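Local coordinates for protein hypothetical NUDIX hydrolase (Listeria monocytogenes, PDB 3SON) that probably hydrolyses nucleoside diphosphates linked to another moiety, as a metal-binding member of the Nudix (MutT) family whose substrate is not established, at residues A[9-14]-A[132-137]; A[31-36]-A[122-127]; A[70-75]-A[87-92]. All blocks are in the same frame, centred on the assembly; numbering follows the deposited sequence. Where two conformers were deposited one is given.

How the contacts relate
All three contacts belong to one Nudix fold and reach its mixed sheet. Contact 1 lays helix 128-142 on strand 7-15; contact 2 sets the end of helix 118-124 against the neighbouring strand 33-39; contact 3 pairs strands 66-76 and 87-96, the latter parallel to strand 7-15. Contacts 1 and 2, centres about 12 Å apart, touch where Ile11 CG1 lies 3.7 Å from Phe35 CD2. Contacts 1 and 3, centres about 13 Å apart, are joined by a 2.8 Å hydrogen bond from Ser71 N to Glu136 OE1. Contacts 2 and 3 do not touch. The calcium ion bound by Ala37, Glu53 and Glu57 lies about 10 Å from the side chains of Leu9 and Phe35.

Contact 1 (A[9-14]-A[132-137]); sequences LVIPFI and TALYEL
Ile11 meets Ala133, Leu134 and Leu137, the central part of an apolar interface in which helix 128-142 of the Nudix fold packs on strand 7-15 of the mixed sheet. The axes of the two short segments run at 44° to each other and come within 9.8 Å, a separation filled by side chains from both sides, and no hydrogen bond crosses it. Ile11 divides its two branches between different helix residues. Its CG2 methyl is anti to the backbone N and comes tip to tip with Leu137, whereas the CG1-CD1 arm reaches the preceding turn. There CD1 lies 4.0 Å from Ala133 CB and 3.9 Å from the backbone N of Leu134, so it rests on the helix backbone as well as on a methyl. Leu134 takes a different approach: its side chain crosses that of Ile11 at about a right angle, with CD1 against CG2 at 4.1 Å. Its CG is anti to the backbone N (chi1 180°), and the side chain also packs on Tyr118, Ala121 and Ile122 of helix 118-124.

At one end of the row, Leu9 CD2 approaches Ala133 CB to 4.1 Å; the same alanine methyl touches Cys92 of strand 87-96. At the other end, Phe13 crosses Leu137 obliquely, its ring atom CD1 lying 4.1 Å from Leu137 CD2. Met146 packs on both Phe13 and Leu137. All six touching residues are buried, in keeping with a contact centred about 6 Å from the centre of the chain. The second subunit approaches the helix elsewhere, with its Phe78 ring meeting Tyr135. The tightest carbon pair of the interface is Ile11 CG2 with Leu137 CD2, a snug methyl-to-methyl approach of 3.5 Å.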
loop_
_atom_site.group_PDB
_atom_site.type_symbol
_atom_site.label_atom_id
_atom_site.label_comp_id
_atom_site.label_asym_id
_atom_site.label_seq_id
_atom_site.Cartn_x
_atom_site.Cartn_y
_atom_site.Cartn_z
ATOM N N LEU A 9 -1.573 1.940 -11.589
ATOM C CA LEU A 9 -1.225 0.543 -11.764
ATOM C C LEU A 9 -2.351 -0.061 -12.596
ATOM O O LEU A 9 -3.531 0.261 -12.402
ATOM C CB LEU A 9 -1.072 -0.189 -10.427
ATOM C CG LEU A 9 -0.585 -1.642 -10.458
ATOM C CD1 LEU A 9 0.933 -1.674 -10.415
ATOM C CD2 LEU A 9 -1.174 -2.407 -9.276
ATOM N N VAL A 10 -1.985 -0.884 -13.562
ATOM C CA VAL A 10 -2.988 -1.564 -14.415
ATOM C C VAL A 10 -2.680 -3.054 -14.593
ATOM O O VAL A 10 -1.578 -3.410 -15.024
ATOM C CB VAL A 10 -3.071 -0.928 -15.801
ATOM C CG1 VAL A 10 -4.176 -1.557 -16.591
ATOM C CG2 VAL A 10 -3.261 0.582 -15.720
ATOM N N ILE A 11 -3.635 -3.915 -14.199
ATOM C CA ILE A 11 -3.458 -5.359 -14.200
ATOM C C ILE A 11 -4.176 -5.916 -15.417
ATOM O O ILE A 11 -5.395 -5.851 -15.495
ATOM C CB ILE A 11 -4.063 -6.006 -12.937
ATOM C CG1 ILE A 11 -3.408 -5.435 -11.671
ATOM C CG2 ILE A 11 -3.943 -7.565 -12.941
ATOM C CD1 ILE A 11 -4.050 -5.918 -10.389
ATOM N N PRO A 12 -3.433 -6.456 -16.389
ATOM C CA PRO A 12 -4.137 -7.126 -17.524
ATOM C C PRO A 12 -4.690 -8.477 -17.081
ATOM O O PRO A 12 -4.102 -9.129 -16.197
ATOM C CB PRO A 12 -2.997 -7.372 -18.529
ATOM C CG PRO A 12 -1.828 -6.622 -18.002
ATOM C CD PRO A 12 -1.982 -6.615 -16.513
ATOM N N PHE A 13 -5.844 -8.901 -17.625
ATOM C CA PHE A 13 -6.350 -10.249 -17.356
ATOM C C PHE A 13 -7.084 -10.824 -18.569
ATOM O O PHE A 13 -7.505 -10.076 -19.462
ATOM C CB PHE A 13 -7.275 -10.304 -16.136
ATOM C CG PHE A 13 -8.564 -9.588 -16.330
ATOM C CD1 PHE A 13 -8.657 -8.223 -16.088
ATOM C CD2 PHE A 13 -9.702 -10.264 -16.801
ATOM C CE1 PHE A 13 -9.830 -7.565 -16.268
ATOM C CE2 PHE A 13 -10.893 -9.607 -16.967
ATOM C CZ PHE A 13 -10.973 -8.259 -16.741
ATOM N N ILE A 14 -7.194 -12.164 -18.608
ATOM C CA ILE A 14 -7.913 -12.852 -19.695
ATOM C C ILE A 14 -8.772 -13.920 -19.068
ATOM O O ILE A 14 -8.380 -14.520 -18.060
ATOM C CB ILE A 14 -7.002 -13.516 -20.744
ATOM C CG1 ILE A 14 -5.970 -14.417 -20.071
ATOM C CG2 ILE A 14 -6.286 -12.484 -21.588
ATOM C CD1 ILE A 14 -5.023 -15.117 -21.049
ATOM N N THR A 132 -2.265 -6.821 -3.145
ATOM C CA THR A 132 -3.563 -6.399 -2.648
ATOM C C THR A 132 -4.523 -6.078 -3.793
ATOM O O THR A 132 -5.668 -6.581 -3.787
ATOM C CB THR A 132 -3.465 -5.237 -1.679
ATOM O OG1 THR A 132 -2.730 -5.681 -0.524
ATOM C CG2 THR A 132 -4.899 -4.737 -1.235
ATOM N N ALA A 133 -4.075 -5.291 -4.768
ATOM C CA ALA A 133 -4.871 -5.007 -5.985
ATOM C C ALA A 133 -5.286 -6.311 -6.744
ATOM O O ALA A 133 -6.491 -6.513 -7.181
ATOM C CB ALA A 133 -4.115 -4.003 -6.906
ATOM N N LEU A 134 -4.372 -7.258 -6.781
ATOM C CA LEU A 134 -4.621 -8.491 -7.518
ATOM C C LEU A 134 -5.661 -9.323 -6.779
ATOM O O LEU A 134 -6.536 -9.878 -7.400
ATOM C CB LEU A 134 -3.324 -9.283 -7.723
ATOM C CG LEU A 134 -3.516 -10.594 -8.486
ATOM C CD1 LEU A 134 -4.044 -10.294 -9.851
ATOM C CD2 LEU A 134 -2.207 -11.373 -8.595
ATOM N N TYR A 135 -5.556 -9.399 -5.451
ATOM C CA TYR A 135 -6.573 -10.077 -4.625
ATOM C C TYR A 135 -7.969 -9.553 -4.922
ATOM O O TYR A 135 -8.934 -10.324 -5.137
ATOM C CB TYR A 135 -6.247 -9.889 -3.128
ATOM C CG TYR A 135 -7.344 -10.346 -2.273
ATOM C CD1 TYR A 135 -7.562 -11.683 -2.057
ATOM C CD2 TYR A 135 -8.239 -9.441 -1.732
ATOM C CE1 TYR A 135 -8.658 -12.119 -1.292
ATOM C CE2 TYR A 135 -9.298 -9.860 -0.981
ATOM C CZ TYR A 135 -9.508 -11.199 -0.774
ATOM O OH TYR A 135 -10.601 -11.598 0.001
ATOM N N GLU A 136 -8.109 -8.245 -4.832
ATOM C CA GLU A 136 -9.406 -7.588 -5.101
ATOM C C GLU A 136 -9.917 -7.958 -6.516
ATOM O O GLU A 136 -11.055 -8.312 -6.711
ATOM C CB GLU A 136 -9.263 -6.070 -4.967
ATOM C CG GLU A 136 -10.594 -5.409 -5.298
ATOM C CD GLU A 136 -10.546 -3.895 -5.373
ATOM O OE1 GLU A 136 -9.487 -3.258 -5.032
ATOM O OE2 GLU A 136 -11.587 -3.335 -5.832
ATOM N N LEU A 137 -9.080 -7.769 -7.518
ATOM C CA LEU A 137 -9.469 -8.144 -8.887
ATOM C C LEU A 137 -9.979 -9.598 -8.983
ATOM O O LEU A 137 -11.000 -9.884 -9.634
ATOM C CB LEU A 137 -8.297 -7.946 -9.852
ATOM C CG LEU A 137 -8.523 -8.363 -11.334
ATOM C CD1 LEU A 137 -9.821 -7.781 -11.908
ATOM C CD2 LEU A 137 -7.290 -8.145 -12.239
#

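Contact 2 (A[31-36]-A[122-127]). Unlike the reference sequence in segment 122-127: Ile122 (reference Val).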
loop_
_atom_site.group_PDB
_atom_site.type_symbol
_atom_site.label_atom_id
_atom_site.label_comp_id
_atom_site.label_asym_id
_atom_site.label_seq_id
_atom_site.Cartn_x
_atom_site.Cartn_y
_atom_site.Cartn_z
ATOM N N ASP A 31 15.767 -8.461 -12.999
ATOM C CA ASP A 31 14.914 -9.646 -12.771
ATOM C C ASP A 31 13.723 -9.255 -11.849
ATOM O O ASP A 31 13.712 -9.563 -10.655
ATOM C CB ASP A 31 15.721 -10.813 -12.204
ATOM C CG ASP A 31 14.928 -12.143 -12.167
ATOM O OD1 ASP A 31 13.850 -12.259 -12.822
ATOM O OD2 ASP A 31 15.395 -13.089 -11.485
ATOM N N VAL A 32 12.749 -8.569 -12.428
ATOM C CA VAL A 32 11.661 -7.938 -11.708
ATOM C C VAL A 32 10.388 -8.152 -12.517
ATOM O O VAL A 32 10.399 -7.920 -13.681
ATOM C CB VAL A 32 11.939 -6.393 -11.588
ATOM C CG1 VAL A 32 10.670 -5.608 -11.306
ATOM C CG2 VAL A 32 12.987 -6.094 -10.542
ATOM N N TRP A 33 9.298 -8.590 -11.856
ATOM C CA TRP A 33 8.020 -8.815 -12.512
ATOM C C TRP A 33 7.105 -7.744 -11.965
ATOM O O TRP A 33 7.147 -7.426 -10.756
ATOM C CB TRP A 33 7.466 -10.171 -12.116
ATOM C CG TRP A 33 8.126 -11.336 -12.723
ATOM C CD1 TRP A 33 9.189 -12.076 -12.212
ATOM C CD2 TRP A 33 7.848 -11.906 -14.021
ATOM N NE1 TRP A 33 9.542 -13.058 -13.078
ATOM C CE2 TRP A 33 8.791 -12.996 -14.195
ATOM C CE3 TRP A 33 6.955 -11.615 -15.048
ATOM C CZ2 TRP A 33 8.812 -13.785 -15.334
ATOM C CZ3 TRP A 33 6.966 -12.428 -16.188
ATOM C CH2 TRP A 33 7.897 -13.495 -16.322
ATOM N N GLN A 34 6.366 -7.098 -12.844
ATOM C CA GLN A 34 5.458 -6.006 -12.464
ATOM C C GLN A 34 4.234 -5.919 -13.386
ATOM O O GLN A 34 4.117 -6.593 -14.442
ATOM C CB GLN A 34 6.190 -4.624 -12.504
ATOM C CG GLN A 34 6.678 -4.256 -13.934
ATOM C CD GLN A 34 7.631 -3.067 -14.042
ATOM O OE1 GLN A 34 8.214 -2.853 -15.127
ATOM N NE2 GLN A 34 7.711 -2.226 -12.985
ATOM N N PHE A 35 3.308 -5.058 -12.991
ATOM C CA PHE A 35 2.174 -4.696 -13.818
ATOM C C PHE A 35 2.466 -3.420 -14.629
ATOM O O PHE A 35 3.598 -2.933 -14.607
ATOM C CB PHE A 35 0.912 -4.542 -12.951
ATOM C CG PHE A 35 0.464 -5.828 -12.271
ATOM C CD1 PHE A 35 0.192 -6.951 -12.994
ATOM C CD2 PHE A 35 0.187 -5.859 -10.880
ATOM C CE1 PHE A 35 -0.280 -8.121 -12.353
ATOM C CE2 PHE A 35 -0.223 -7.021 -10.228
ATOM C CZ PHE A 35 -0.464 -8.159 -10.965
ATOM N N VAL A 36 1.501 -3.013 -15.453
ATOM C CA VAL A 36 1.556 -1.765 -16.173
ATOM C C VAL A 36 1.612 -0.656 -15.119
ATOM O O VAL A 36 0.866 -0.669 -14.143
ATOM C CB VAL A 36 0.342 -1.611 -17.118
ATOM C CG1 VAL A 36 0.175 -0.175 -17.654
ATOM C CG2 VAL A 36 0.401 -2.570 -18.250
ATOM N N ILE A 122 0.890 -14.024 -7.637
ATOM C CA ILE A 122 1.282 -13.632 -6.243
ATOM C C ILE A 122 2.732 -13.977 -5.901
ATOM O O ILE A 122 3.413 -13.154 -5.292
ATOM C CB ILE A 122 0.334 -14.233 -5.170
ATOM C CG1 ILE A 122 -1.087 -13.732 -5.381
ATOM C CG2 ILE A 122 0.895 -13.932 -3.779
ATOM C CD1 ILE A 122 -1.319 -12.288 -4.915
ATOM N N GLN A 123 3.208 -15.149 -6.385
ATOM C CA GLN A 123 4.582 -15.597 -6.233
ATOM C C GLN A 123 5.620 -14.748 -6.997
ATOM O O GLN A 123 6.767 -14.548 -6.523
ATOM C CB GLN A 123 4.702 -17.086 -6.651
ATOM C CG GLN A 123 4.075 -18.051 -5.664
ATOM C CD GLN A 123 4.755 -17.961 -4.319
ATOM O OE1 GLN A 123 5.967 -18.144 -4.219
ATOM N NE2 GLN A 123 3.981 -17.644 -3.271
ATOM N N LEU A 124 5.218 -14.219 -8.149
ATOM C CA LEU A 124 6.086 -13.371 -8.999
ATOM C C LEU A 124 6.230 -11.974 -8.437
ATOM O O LEU A 124 7.278 -11.344 -8.586
ATOM C CB LEU A 124 5.510 -13.297 -10.434
ATOM C CG LEU A 124 5.638 -14.529 -11.359
ATOM C CD1 LEU A 124 4.985 -14.402 -12.726
ATOM C CD2 LEU A 124 7.073 -15.010 -11.493
ATOM N N LEU A 125 5.146 -11.431 -7.877
ATOM C CA LEU A 125 5.118 -10.043 -7.365
ATOM C C LEU A 125 6.014 -9.714 -6.139
ATOM O O LEU A 125 6.227 -10.573 -5.273
ATOM C CB LEU A 125 3.652 -9.716 -7.055
ATOM C CG LEU A 125 2.779 -9.653 -8.333
ATOM C CD1 LEU A 125 1.301 -9.482 -7.951
ATOM C CD2 LEU A 125 3.228 -8.525 -9.259
ATOM N N GLU A 126 6.488 -8.462 -6.068
ATOM C CA GLU A 126 7.256 -8.009 -4.913
ATOM C C GLU A 126 6.488 -7.140 -3.907
ATOM O O GLU A 126 6.668 -7.336 -2.726
ATOM C CB GLU A 126 8.596 -7.330 -5.301
ATOM C CG GLU A 126 8.544 -6.421 -6.512
ATOM C CD GLU A 126 9.906 -5.811 -6.918
ATOM O OE1 GLU A 126 10.969 -6.169 -6.363
ATOM O OE2 GLU A 126 9.890 -4.928 -7.787
ATOM N N TRP A 127 5.596 -6.246 -4.357
ATOM C CA TRP A 127 5.042 -5.215 -3.466
ATOM C C TRP A 127 3.667 -5.559 -2.933
ATOM O O TRP A 127 2.793 -6.089 -3.643
ATOM C CB TRP A 127 4.976 -3.878 -4.162
ATOM C CG TRP A 127 6.264 -3.447 -4.811
ATOM C CD1 TRP A 127 6.475 -3.182 -6.160
ATOM C CD2 TRP A 127 7.542 -3.229 -4.160
ATOM N NE1 TRP A 127 7.800 -2.800 -6.376
ATOM C CE2 TRP A 127 8.486 -2.844 -5.212
ATOM C CE3 TRP A 127 8.008 -3.365 -2.846
ATOM C CZ2 TRP A 127 9.826 -2.588 -4.941
ATOM C CZ3 TRP A 127 9.357 -3.102 -2.582
ATOM C CH2 TRP A 127 10.245 -2.720 -3.609
HETATM O O HOH W 1 9.717 -9.304 -9.185
HETATM O O HOH W 2 7.470 -2.614 -9.829
#
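Leu124 lays its CD2 methyl over one face of the Trp33 indole, 3.6 Å from the centroid of the five-membered ring and 14° off the ring normal, a CH-pi contact over the pyrrole part on its NE1 side. The other methyl, CD1, stands over the ring-fusion atom Trp33 CD2 at 4.0 Å. On the strand side, Trp33 CG is anti to its own carbonyl carbon and beside the backbone N (chi1 -74°), which starts the indole on its course against the leucine. Leu125 makes a second CH-pi contact: its CD2 stands over the face of Phe35, 4.3 Å from the ring centroid and 26° off the normal. Leu125 CD1 lies closer to the ring atoms, 3.7 Å from Phe35 CE2, and the two side chains cross at about a right angle. At the margin, Val32 CG1 meets Glu126 OE2 at 3.7 Å.

These contacts join strand 33-39 of the Nudix sheet to the point where helix 118-124 gives way to the short connection before helix 128-142. Leu125 is the first residue to leave helical backbone angles, and Trp127 occupies the N-cap position of the following helix. A water links the backbones, accepting from Trp33 N at 2.8 Å and donating to Leu124 O at 3.2 Å.

Farther out, His26 meets the Trp33 indole edge-to-face, and Val24 of the same strand 20-27 touches Trp33, Phe35 and Leu124. Leu9 and Ile11 pack on Phe35 from strand 7-15, while Lys131 and Leu134 of helix 128-142 touch Leu125.

Contact 3 (A[70-75]-A[87-92]); sequences DSHASI and VVPEYC
His72 turns the edge of its imidazole toward the face of Tyr91 in an offset edge-to-face pair, centroids 5.6 Å apart and planes at 68°. Both rings leave the same face of the sheet and run alongside each other. His72 CG is anti to the backbone N (chi1 155°), and farther along the ring NE2 lies 3.2 Å from Pro89 CB, which meets the imidazole obliquely. Across the dimer, His72 stacks on His72 of the second subunit, whose backbone N donates a hydrogen bond to Ser74 OG.

On the opposite face, with Ala73, Ile75, Val88 and Glu90, Ile75 packs against the Glu90 chain. Glu90 leaves the backbone with CG anti to N (chi1 -177°) and stays extended to CD; Ile75 lies slantwise to it, CD1 3.7 Å from Glu90 OE2. Glu90 OE1 hydrogen-bonds with Ser129 OG of helix 128-142.

Between these faces, Glu90 N donates to Ala73 O at 2.7 Å, while the return bond from Ala73 N is weak. Ile75 N donates to Val88 O at 2.8 Å. In return, Val88 N reaches Ile75 O at 2.9 Å. This is the antiparallel pairing of a beta hairpin, here formed by strands 66-76 and 87-96 of the Nudix sheet.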
loop_
_atom_site.group_PDB
_atom_site.type_symbol
_atom_site.label_atom_id
_atom_site.label_comp_id
_atom_site.label_asym_id
_atom_site.label_seq_id
_atom_site.Cartn_x
_atom_site.Cartn_y
_atom_site.Cartn_z
ATOM N N ASP A 70 -10.725 -0.547 -6.092
ATOM C CA ASP A 70 -10.626 0.237 -4.833
ATOM C C ASP A 70 -9.239 0.233 -4.192
ATOM O O ASP A 70 -8.919 1.121 -3.429
ATOM C CB ASP A 70 -11.627 -0.277 -3.790
ATOM C CG ASP A 70 -13.043 -0.091 -4.192
ATOM O OD1 ASP A 70 -13.385 1.040 -4.613
ATOM O OD2 ASP A 70 -13.828 -1.072 -4.042
ATOM N N SER A 71 -8.415 -0.743 -4.497
ATOM C CA SER A 71 -7.122 -0.824 -3.845
ATOM C C SER A 71 -6.280 0.387 -4.188
ATOM O O SER A 71 -6.165 0.759 -5.335
ATOM C CB SER A 71 -6.380 -2.142 -4.208
ATOM O OG SER A 71 -7.024 -3.282 -3.715
ATOM N N HIS A 72 -5.736 1.018 -3.168
ATOM C CA HIS A 72 -4.914 2.183 -3.333
ATOM C C HIS A 72 -3.770 2.145 -2.355
ATOM O O HIS A 72 -3.929 1.643 -1.241
ATOM C CB HIS A 72 -5.830 3.428 -3.138
ATOM C CG HIS A 72 -5.108 4.662 -2.697
ATOM N ND1 HIS A 72 -4.430 4.718 -1.534
ATOM C CD2 HIS A 72 -4.976 5.915 -3.295
ATOM C CE1 HIS A 72 -3.851 5.926 -1.406
ATOM N NE2 HIS A 72 -4.212 6.674 -2.475
ATOM N N ALA A 73 -2.607 2.678 -2.740
ATOM C CA ALA A 73 -1.434 2.773 -1.850
ATOM C C ALA A 73 -0.613 4.061 -2.055
ATOM O O ALA A 73 -0.682 4.683 -3.059
ATOM C CB ALA A 73 -0.509 1.567 -2.029
ATOM N N SER A 74 0.113 4.470 -1.035
ATOM C CA SER A 74 0.977 5.626 -1.161
ATOM C C SER A 74 2.344 5.109 -1.512
ATOM O O SER A 74 2.716 3.997 -1.117
ATOM C CB SER A 74 0.959 6.428 0.150
ATOM O OG SER A 74 -0.356 6.853 0.427
ATOM N N ILE A 75 3.097 5.840 -2.298
ATOM C CA ILE A 75 4.467 5.452 -2.609
ATOM C C ILE A 75 5.389 6.600 -2.301
ATOM O O ILE A 75 5.045 7.741 -2.600
ATOM C CB ILE A 75 4.635 5.116 -4.113
ATOM C CG1 ILE A 75 3.666 4.051 -4.578
ATOM C CG2 ILE A 75 6.048 4.630 -4.409
ATOM C CD1 ILE A 75 3.689 3.915 -6.100
ATOM N N VAL A 87 4.850 11.545 -0.291
ATOM C CA VAL A 87 4.305 10.298 -0.847
ATOM C C VAL A 87 3.224 10.618 -1.877
ATOM O O VAL A 87 2.589 11.686 -1.797
ATOM C CB VAL A 87 3.728 9.410 0.267
ATOM C CG1 VAL A 87 4.807 9.043 1.281
ATOM C CG2 VAL A 87 2.568 10.137 1.028
ATOM N N VAL A 88 3.011 9.759 -2.880
ATOM C CA VAL A 88 1.921 9.998 -3.865
ATOM C C VAL A 88 1.028 8.806 -3.956
ATOM O O VAL A 88 1.444 7.649 -3.624
ATOM C CB VAL A 88 2.423 10.308 -5.299
ATOM C CG1 VAL A 88 2.985 11.717 -5.387
ATOM C CG2 VAL A 88 3.416 9.262 -5.773
ATOM N N PRO A 89 -0.221 9.017 -4.371
ATOM C CA PRO A 89 -1.072 7.879 -4.408
ATOM C C PRO A 89 -0.876 7.070 -5.671
ATOM O O PRO A 89 -0.534 7.616 -6.715
ATOM C CB PRO A 89 -2.483 8.503 -4.418
ATOM C CG PRO A 89 -2.295 9.768 -5.099
ATOM C CD PRO A 89 -0.974 10.279 -4.655
ATOM N N GLU A 90 -1.108 5.787 -5.540
ATOM C CA GLU A 90 -1.143 4.859 -6.646
ATOM C C GLU A 90 -2.573 4.269 -6.797
ATOM O O GLU A 90 -3.081 3.553 -5.901
ATOM C CB GLU A 90 -0.149 3.722 -6.395
ATOM C CG GLU A 90 -0.059 2.757 -7.521
ATOM C CD GLU A 90 0.818 1.561 -7.212
ATOM O OE1 GLU A 90 0.525 0.811 -6.230
ATOM O OE2 GLU A 90 1.805 1.378 -7.953
ATOM N N TYR A 91 -3.213 4.555 -7.914
ATOM C CA TYR A 91 -4.565 4.104 -8.199
ATOM C C TYR A 91 -4.488 2.912 -9.098
ATOM O O TYR A 91 -3.669 2.874 -9.959
ATOM C CB TYR A 91 -5.335 5.208 -8.912
ATOM C CG TYR A 91 -5.421 6.511 -8.127
ATOM C CD1 TYR A 91 -6.304 6.624 -7.077
ATOM C CD2 TYR A 91 -4.584 7.593 -8.409
ATOM C CE1 TYR A 91 -6.388 7.783 -6.347
ATOM C CE2 TYR A 91 -4.663 8.784 -7.691
ATOM C CZ TYR A 91 -5.578 8.855 -6.649
ATOM O OH TYR A 91 -5.728 9.983 -5.904
ATOM N N CYS A 92 -5.407 1.955 -8.933
ATOM C CA CYS A 92 -5.280 0.732 -9.585
ATOM C C CYS A 92 -6.408 0.406 -10.529
ATOM O O CYS A 92 -7.622 0.741 -10.253
ATOM C CB CYS A 92 -5.197 -0.397 -8.564
ATOM S SG CYS A 92 -3.811 -0.288 -7.434
HETATM O O HOH W 3 -7.531 2.373 -6.843
#